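Local coordinates for sugar ABC transporter substrate-binding protein (PDB 5U2P), which probably binds a sugar or related solute in the periplasm as the substrate-binding component of an ABC transporter, its natural ligand remaining uncertain, at residues I119-T122 and K127-A130; L131-A136 and N335-E340; E165-I170 and R239-K244. All coordinates share one frame; numbering follows the deposited sequence.

Interaction 1. Residues I119-T122 and K127-A130; sequences IPPT and KTFA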
loop_
_atom_site.group_PDB
_atom_site.type_symbol
_atom_site.label_atom_id
_atom_site.label_comp_id
_atom_site.label_asym_id
_atom_site.label_seq_id
_atom_site.Cartn_x
_atom_site.Cartn_y
_atom_site.Cartn_z
ATOM N N ILE A 119 -4.868 -6.538 8.184
ATOM C CA ILE A 119 -5.599 -5.573 7.359
ATOM C C ILE A 119 -6.496 -6.355 6.393
ATOM O O ILE A 119 -6.083 -6.656 5.265
ATOM C CB ILE A 119 -4.656 -4.649 6.546
ATOM C CG1 ILE A 119 -3.510 -4.109 7.401
ATOM C CG2 ILE A 119 -5.471 -3.511 5.921
ATOM C CD1 ILE A 119 -2.410 -3.433 6.582
ATOM N N PRO A 120 -7.693 -6.748 6.848
ATOM C CA PRO A 120 -8.495 -7.616 5.976
ATOM C C PRO A 120 -8.753 -6.965 4.616
ATOM O O PRO A 120 -9.169 -5.806 4.563
ATOM C CB PRO A 120 -9.801 -7.809 6.762
ATOM C CG PRO A 120 -9.473 -7.484 8.168
ATOM C CD PRO A 120 -8.350 -6.488 8.141
ATOM N N PRO A 121 -8.468 -7.684 3.524
ATOM C CA PRO A 121 -8.862 -7.188 2.205
ATOM C C PRO A 121 -10.362 -7.028 2.106
ATOM O O PRO A 121 -11.104 -7.868 2.631
ATOM C CB PRO A 121 -8.383 -8.280 1.250
ATOM C CG PRO A 121 -7.439 -9.115 2.051
ATOM C CD PRO A 121 -7.866 -9.020 3.442
ATOM N N THR A 122 -10.817 -5.976 1.428
ATOM C CA THR A 122 -12.245 -5.772 1.253
ATOM C C THR A 122 -12.597 -5.306 -0.152
ATOM O O THR A 122 -11.834 -4.560 -0.787
ATOM C CB THR A 122 -12.792 -4.733 2.244
ATOM O OG1 THR A 122 -12.070 -3.505 2.088
ATOM C CG2 THR A 122 -12.650 -5.230 3.685
ATOM N N LYS A 127 -16.406 -6.870 1.980
ATOM C CA LYS A 127 -16.336 -8.338 2.060
ATOM C C LYS A 127 -14.977 -8.859 1.617
ATOM O O LYS A 127 -14.330 -8.275 0.758
ATOM C CB LYS A 127 -17.438 -8.967 1.210
ATOM C CG LYS A 127 -18.838 -8.786 1.791
ATOM C CD LYS A 127 -19.820 -9.774 1.180
ATOM C CE LYS A 127 -21.146 -9.782 1.934
ATOM N NZ LYS A 127 -21.725 -8.413 2.057
ATOM N N THR A 128 -14.549 -9.963 2.217
ATOM C CA THR A 128 -13.217 -10.519 1.983
ATOM C C THR A 128 -13.358 -11.739 1.089
ATOM O O THR A 128 -14.043 -12.692 1.464
ATOM C CB THR A 128 -12.539 -10.940 3.323
ATOM O OG1 THR A 128 -12.371 -9.792 4.166
ATOM C CG2 THR A 128 -11.185 -11.590 3.086
ATOM N N PHE A 129 -12.711 -11.729 -0.076
ATOM C CA PHE A 129 -12.859 -12.820 -1.045
ATOM C C PHE A 129 -11.568 -13.623 -1.295
ATOM O O PHE A 129 -11.531 -14.480 -2.176
ATOM C CB PHE A 129 -13.381 -12.260 -2.383
ATOM C CG PHE A 129 -14.861 -11.973 -2.390
ATOM C CD1 PHE A 129 -15.779 -13.006 -2.469
ATOM C CD2 PHE A 129 -15.331 -10.672 -2.318
ATOM C CE1 PHE A 129 -17.145 -12.747 -2.485
ATOM C CE2 PHE A 129 -16.686 -10.416 -2.329
ATOM C CZ PHE A 129 -17.586 -11.453 -2.406
ATOM N N ALA A 130 -10.517 -13.387 -0.518
ATOM C CA ALA A 130 -9.320 -14.196 -0.659
ATOM C C ALA A 130 -8.524 -14.197 0.638
ATOM O O ALA A 130 -8.592 -13.247 1.428
ATOM C CB ALA A 130 -8.458 -13.672 -1.796
#

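Interaction 2. Residues L131-A136 and N335-E340; sequences LPLNCA and NSFFEE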
loop_
_atom_site.group_PDB
_atom_site.type_symbol
_atom_site.label_atom_id
_atom_site.label_comp_id
_atom_site.label_asym_id
_atom_site.label_seq_id
_atom_site.Cartn_x
_atom_site.Cartn_y
_atom_site.Cartn_z
ATOM N N LEU A 131 -7.767 -15.264 0.830
ATOM C CA LEU A 131 -6.728 -15.293 1.852
ATOM C C LEU A 131 -5.476 -14.581 1.325
ATOM O O LEU A 131 -4.862 -15.043 0.366
ATOM C CB LEU A 131 -6.405 -16.719 2.236
ATOM C CG LEU A 131 -5.327 -16.901 3.331
ATOM C CD1 LEU A 131 -5.668 -18.113 4.174
ATOM C CD2 LEU A 131 -3.955 -17.041 2.716
ATOM N N PRO A 132 -5.093 -13.460 1.949
ATOM C CA PRO A 132 -3.955 -12.680 1.464
ATOM C C PRO A 132 -2.626 -13.249 1.898
ATOM O O PRO A 132 -2.555 -13.840 2.971
ATOM C CB PRO A 132 -4.173 -11.318 2.106
ATOM C CG PRO A 132 -4.866 -11.629 3.353
ATOM C CD PRO A 132 -5.723 -12.814 3.113
ATOM N N LEU A 133 -1.603 -13.070 1.067
ATOM C CA LEU A 133 -0.249 -13.522 1.385
ATOM C C LEU A 133 0.587 -12.481 2.132
ATOM O O LEU A 133 1.653 -12.809 2.671
ATOM C CB LEU A 133 0.462 -13.919 0.098
ATOM C CG LEU A 133 -0.273 -14.964 -0.735
ATOM C CD1 LEU A 133 0.554 -15.329 -1.960
ATOM C CD2 LEU A 133 -0.625 -16.200 0.087
ATOM N N ASN A 134 0.104 -11.238 2.157
ATOM C CA ASN A 134 0.718 -10.117 2.879
ATOM C C ASN A 134 -0.385 -9.156 3.315
ATOM O O ASN A 134 -1.430 -9.112 2.658
ATOM C CB ASN A 134 1.720 -9.349 1.996
ATOM C CG ASN A 134 2.870 -10.218 1.497
ATOM O OD1 ASN A 134 2.827 -10.772 0.402
ATOM N ND2 ASN A 134 3.930 -10.302 2.300
ATOM N N CYS A 135 -0.170 -8.344 4.355
ATOM C CA CYS A 135 -1.184 -7.367 4.726
ATOM C C CYS A 135 -1.134 -6.139 3.818
ATOM O O CYS A 135 -2.158 -5.488 3.570
ATOM C CB CYS A 135 -1.056 -6.944 6.198
ATOM S SG CYS A 135 0.466 -5.988 6.648
ATOM N N ALA A 136 0.051 -5.858 3.283
ATOM C CA ALA A 136 0.288 -4.657 2.499
ATOM C C ALA A 136 1.585 -4.806 1.749
ATOM O O ALA A 136 2.478 -5.529 2.197
ATOM C CB ALA A 136 0.323 -3.428 3.394
ATOM N N ASN A 335 3.882 -19.257 9.931
ATOM C CA ASN A 335 5.260 -19.186 10.421
ATOM C C ASN A 335 6.228 -19.881 9.464
ATOM O O ASN A 335 7.279 -19.342 9.132
ATOM C CB ASN A 335 5.356 -19.779 11.822
ATOM C CG ASN A 335 4.870 -18.819 12.891
ATOM O OD1 ASN A 335 5.028 -17.602 12.765
ATOM N ND2 ASN A 335 4.275 -19.357 13.948
ATOM N N SER A 336 5.842 -21.055 8.986
ATOM C CA SER A 336 6.614 -21.772 7.985
ATOM C C SER A 336 6.726 -20.976 6.691
ATOM O O SER A 336 7.811 -20.806 6.135
ATOM C CB SER A 336 5.973 -23.136 7.728
ATOM O OG SER A 336 6.648 -23.837 6.705
ATOM N N PHE A 337 5.602 -20.449 6.228
ATOM C CA PHE A 337 5.565 -19.684 4.995
ATOM C C PHE A 337 6.506 -18.481 5.007
ATOM O O PHE A 337 7.186 -18.202 4.016
ATOM C CB PHE A 337 4.106 -19.252 4.751
ATOM C CG PHE A 337 3.870 -18.523 3.456
ATOM C CD1 PHE A 337 4.297 -19.050 2.255
ATOM C CD2 PHE A 337 3.163 -17.326 3.443
ATOM C CE1 PHE A 337 4.055 -18.391 1.067
ATOM C CE2 PHE A 337 2.921 -16.652 2.251
ATOM C CZ PHE A 337 3.365 -17.187 1.063
ATOM N N PHE A 338 6.531 -17.745 6.116
ATOM C CA PHE A 338 7.292 -16.514 6.177
ATOM C C PHE A 338 8.756 -16.732 6.554
ATOM O O PHE A 338 9.497 -15.764 6.739
ATOM C CB PHE A 338 6.628 -15.531 7.139
ATOM C CG PHE A 338 5.596 -14.662 6.454
ATOM C CD1 PHE A 338 4.278 -15.071 6.356
ATOM C CD2 PHE A 338 5.973 -13.491 5.825
ATOM C CE1 PHE A 338 3.344 -14.295 5.685
ATOM C CE2 PHE A 338 5.045 -12.710 5.145
ATOM C CZ PHE A 338 3.725 -13.117 5.080
ATOM N N GLU A 339 9.175 -17.992 6.636
ATOM C CA GLU A 339 10.609 -18.292 6.660
ATOM C C GLU A 339 11.184 -18.125 5.248
ATOM O O GLU A 339 12.392 -17.997 5.073
ATOM C CB GLU A 339 10.862 -19.700 7.195
ATOM C CG GLU A 339 10.614 -19.812 8.691
ATOM C CD GLU A 339 10.799 -21.220 9.212
ATOM O OE1 GLU A 339 11.192 -22.098 8.417
ATOM O OE2 GLU A 339 10.550 -21.448 10.416
ATOM N N GLU A 340 10.295 -18.102 4.255
ATOM C CA GLU A 340 10.660 -17.935 2.853
ATOM C C GLU A 340 10.031 -16.701 2.212
ATOM O O GLU A 340 10.665 -15.983 1.448
ATOM C CB GLU A 340 10.238 -19.173 2.066
ATOM C CG GLU A 340 10.791 -20.465 2.622
ATOM C CD GLU A 340 10.829 -21.564 1.585
ATOM O OE1 GLU A 340 9.935 -22.436 1.614
ATOM O OE2 GLU A 340 11.751 -21.551 0.741
#

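Interaction 3. Residues E165-I170 and R239-K244; sequences ESCALI and RGYVNK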
loop_
_atom_site.group_PDB
_atom_site.type_symbol
_atom_site.label_atom_id
_atom_site.label_comp_id
_atom_site.label_asym_id
_atom_site.label_seq_id
_atom_site.Cartn_x
_atom_site.Cartn_y
_atom_site.Cartn_z
ATOM N N GLU A 165 7.622 23.534 12.092
ATOM C CA GLU A 165 8.680 23.988 12.990
ATOM C C GLU A 165 9.923 23.117 12.826
ATOM O O GLU A 165 11.038 23.629 12.746
ATOM C CB GLU A 165 8.212 23.972 14.449
ATOM C CG GLU A 165 9.268 24.453 15.439
ATOM C CD GLU A 165 8.782 24.450 16.879
ATOM O OE1 GLU A 165 7.733 23.828 17.167
ATOM O OE2 GLU A 165 9.458 25.072 17.727
ATOM N N SER A 166 9.724 21.800 12.775
ATOM C CA SER A 166 10.830 20.870 12.580
ATOM C C SER A 166 11.584 21.227 11.306
ATOM O O SER A 166 12.816 21.195 11.275
ATOM C CB SER A 166 10.334 19.426 12.506
ATOM O OG SER A 166 9.815 18.982 13.753
ATOM N N CYS A 167 10.845 21.557 10.247
ATOM C CA CYS A 167 11.488 21.913 8.987
ATOM C C CYS A 167 12.253 23.210 9.163
ATOM O O CYS A 167 13.344 23.372 8.623
ATOM C CB CYS A 167 10.482 22.068 7.858
ATOM S SG CYS A 167 9.807 20.485 7.267
ATOM N N ALA A 168 11.665 24.131 9.921
ATOM C CA ALA A 168 12.280 25.432 10.168
ATOM C C ALA A 168 13.627 25.300 10.876
ATOM O O ALA A 168 14.590 25.959 10.494
ATOM C CB ALA A 168 11.340 26.313 10.983
ATOM N N LEU A 169 13.693 24.452 11.901
ATOM C CA LEU A 169 14.937 24.237 12.647
ATOM C C LEU A 169 16.024 23.587 11.784
ATOM O O LEU A 169 17.210 23.889 11.926
ATOM C CB LEU A 169 14.674 23.370 13.882
ATOM C CG LEU A 169 14.187 24.066 15.159
ATOM C CD1 LEU A 169 15.288 24.922 15.754
ATOM C CD2 LEU A 169 12.951 24.909 14.916
ATOM N N ILE A 170 15.621 22.685 10.897
ATOM C CA ILE A 170 16.567 22.050 9.987
ATOM C C ILE A 170 17.173 23.094 9.068
ATOM O O ILE A 170 18.383 23.095 8.833
ATOM C CB ILE A 170 15.896 20.949 9.152
ATOM C CG1 ILE A 170 15.523 19.781 10.056
ATOM C CG2 ILE A 170 16.823 20.466 8.031
ATOM C CD1 ILE A 170 14.340 18.985 9.566
ATOM N N ARG A 239 7.514 27.625 1.668
ATOM C CA ARG A 239 8.584 27.775 2.651
ATOM C C ARG A 239 9.868 27.067 2.231
ATOM O O ARG A 239 10.886 27.139 2.931
ATOM C CB ARG A 239 8.114 27.265 4.017
ATOM C CG ARG A 239 6.845 27.963 4.528
ATOM C CD ARG A 239 6.647 27.758 6.033
ATOM N NE ARG A 239 5.332 28.207 6.493
ATOM C CZ ARG A 239 4.960 28.288 7.771
ATOM N NH1 ARG A 239 5.807 27.969 8.740
ATOM N NH2 ARG A 239 3.736 28.698 8.081
ATOM N N GLY A 240 9.839 26.405 1.080
ATOM C CA GLY A 240 11.004 25.685 0.592
ATOM C C GLY A 240 11.344 24.440 1.399
ATOM O O GLY A 240 12.470 23.959 1.368
ATOM N N TYR A 241 10.367 23.905 2.121
ATOM C CA TYR A 241 10.558 22.690 2.891
ATOM C C TYR A 241 10.545 21.452 2.003
ATOM O O TYR A 241 11.131 20.434 2.355
ATOM C CB TYR A 241 9.485 22.566 3.973
ATOM C CG TYR A 241 9.556 23.640 5.036
ATOM C CD1 TYR A 241 10.697 24.432 5.185
ATOM C CD2 TYR A 241 8.494 23.851 5.912
ATOM C CE1 TYR A 241 10.765 25.402 6.158
ATOM C CE2 TYR A 241 8.560 24.824 6.896
ATOM C CZ TYR A 241 9.702 25.597 7.012
ATOM O OH TYR A 241 9.784 26.569 7.984
ATOM N N VAL A 242 9.857 21.529 0.867
ATOM C CA VAL A 242 10.037 20.536 -0.194
ATOM C C VAL A 242 10.511 21.285 -1.428
ATOM O O VAL A 242 10.078 22.411 -1.679
ATOM C CB VAL A 242 8.757 19.735 -0.538
ATOM C CG1 VAL A 242 8.191 19.012 0.699
ATOM C CG2 VAL A 242 7.712 20.627 -1.163
ATOM N N ASN A 243 11.408 20.659 -2.186
ATOM C CA ASN A 243 11.995 21.296 -3.365
ATOM C C ASN A 243 11.401 20.724 -4.648
ATOM O O ASN A 243 11.569 19.532 -4.933
ATOM C CB ASN A 243 13.518 21.113 -3.354
ATOM C CG ASN A 243 14.223 22.010 -4.349
ATOM O OD1 ASN A 243 13.778 22.159 -5.487
ATOM N ND2 ASN A 243 15.339 22.614 -3.925
ATOM N N LYS A 244 10.712 21.569 -5.419
ATOM C CA LYS A 244 10.087 21.118 -6.664
ATOM C C LYS A 244 11.133 20.502 -7.583
ATOM O O LYS A 244 10.865 19.514 -8.264
ATOM C CB LYS A 244 9.374 22.277 -7.384
ATOM C CG LYS A 244 8.617 21.851 -8.649
ATOM C CD LYS A 244 7.954 23.033 -9.363
ATOM C CE LYS A 244 7.219 22.577 -10.622
ATOM N NZ LYS A 244 6.607 23.703 -11.383
#

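Interaction 1. Residues I119-T122 and K127-A130
The backbones of P121-T122 and K127-T128 come together as two extended arms of one loop, with the CA atoms of T122 and K127 4.9 Å apart. This loop leads from helix 101-104 to strand 131-132, an outermost strand of the first-lobe sheet in a two-lobed solute-binding fold. P120 and P121 suit their arm because their rings hold phi near -60° and leave no N-H to satisfy; the carbonyl of P121 is directed at T128. The hydroxyl of T128 supplies the donor: with chi1 at -62°, OG1 stands beside its own backbone N and opposite the carbonyl carbon, and from there reaches across the gap. Its methyl, CG2, takes the other branch and lies 4.2 Å from CD of P121, so the beta-branched residue offers one polar and one apolar surface to the same proline. Alongside, T122 CA makes a CA-H...O contact with K127 O at 3.3 Å. The hydroxyl of T122 is engaged by R207 of helix 191-214, and T128 N bonds to S109 OG. The bond from T128 OG1 to P121 O is 2.8 Å long and meets the carbonyl almost head-on, at a C=O...OG1 angle of 169°.

Interaction 2. Residues L131-A136 and N335-E340
F337 carries its ring toward L133 because CG lies anti to the backbone N (chi1 -176°), while N134, with CG beside its own N (chi1 -60°), swings its amide toward F338. The two phenyl rings thus meet the same short piece of chain, L133-N134, from the end of helix 331-337. CE2 of F337 lies 4.2 Å from CD2 of L133, the two side chains crossing at about a right angle, and the carbonyl oxygen of L133 sits at the edge of that ring. The same oxygen approaches CZ of F338 obliquely at 3.2 Å, so one carbonyl oxygen touches both rings. The amide of N134 comes to the edge of the F338 ring, with ND2 3.9 Å from CE2 and the two planes 87° apart. This is packing rather than an N-H pointing into the ring, since ND2 donates to the carbonyls of K342 and L344 and OD1 bonds to H341 NE2. Asparagine suits this place, having both a donor and an acceptor to tie down the chain that follows the helix. The imidazole of H341 also stacks on F337 and meets F338 edge-to-face. Beyond the contact, F337 packs on L47 and V50 of helix 45-58, and L133 pairs through its backbone with Q307, the first residue of strand 307-311.

Interaction 3. Residues E165-I170 and R239-K244
The shorter of the two backbone bonds within helical segment 165-170, L169 N to E165 O at 2.9 Å, belongs to the turn that presents C167 and A168 to the ring of Y241. No hydrogen bond crosses between the segments; the contact is made by the ring face, the phenol oxygen and two small side chains. CB of C167 stands almost squarely over the ring, 3.2 Å from its centroid and 11° off the normal, a close CH-pi contact. With chi1 at -73°, the sulfur of C167 is turned beside its own backbone N, and SG reaches the ring obliquely, 4.3 Å from the centroid. Small residues fit this side of the helix: cysteine lets the ring lie close to the backbone, and alanine makes room for the phenol end, where OH of Y241 comes to 3.4 Å from CB of A168. CB of R239 lies over the centre of the opposite face, 3.6 Å above the plane, so the tyrosine is sandwiched. L164 and V171 of the same helix also touch Y241, whose backbone bonds to L180 of strand 178-181. G240, with phi 70°, ends helix 227-238 in a Schellman motif, and Y241 follows directly. The arrangement is a helix-to-loop contact in the second alpha/beta lobe: a tyrosine following a Schellman helix end packs on helix 160-172, whose C167 also touches M265 of the sheet.

From the N terminus, interaction 1 comes first, closing a short loop of four intervening residues just ahead of strand 131-132. Interaction 2 opens directly afterwards and spans 198 residues before 335-340 returns to the first lobe. Interaction 3 is nested inside that long excursion, joining helix 160-172 to the chain after helix 227-238. The sheet order 61-67, 33-39, 88-92, 307-311, 131-132 is consistent with a type II periplasmic binding protein. Interactions 1 and 2 touch, P121 CG lying 3.8 Å from P132 CG, whereas interaction 3 lies on the opposite side of the molecule's centre, its centre about 39 Å from each of theirs.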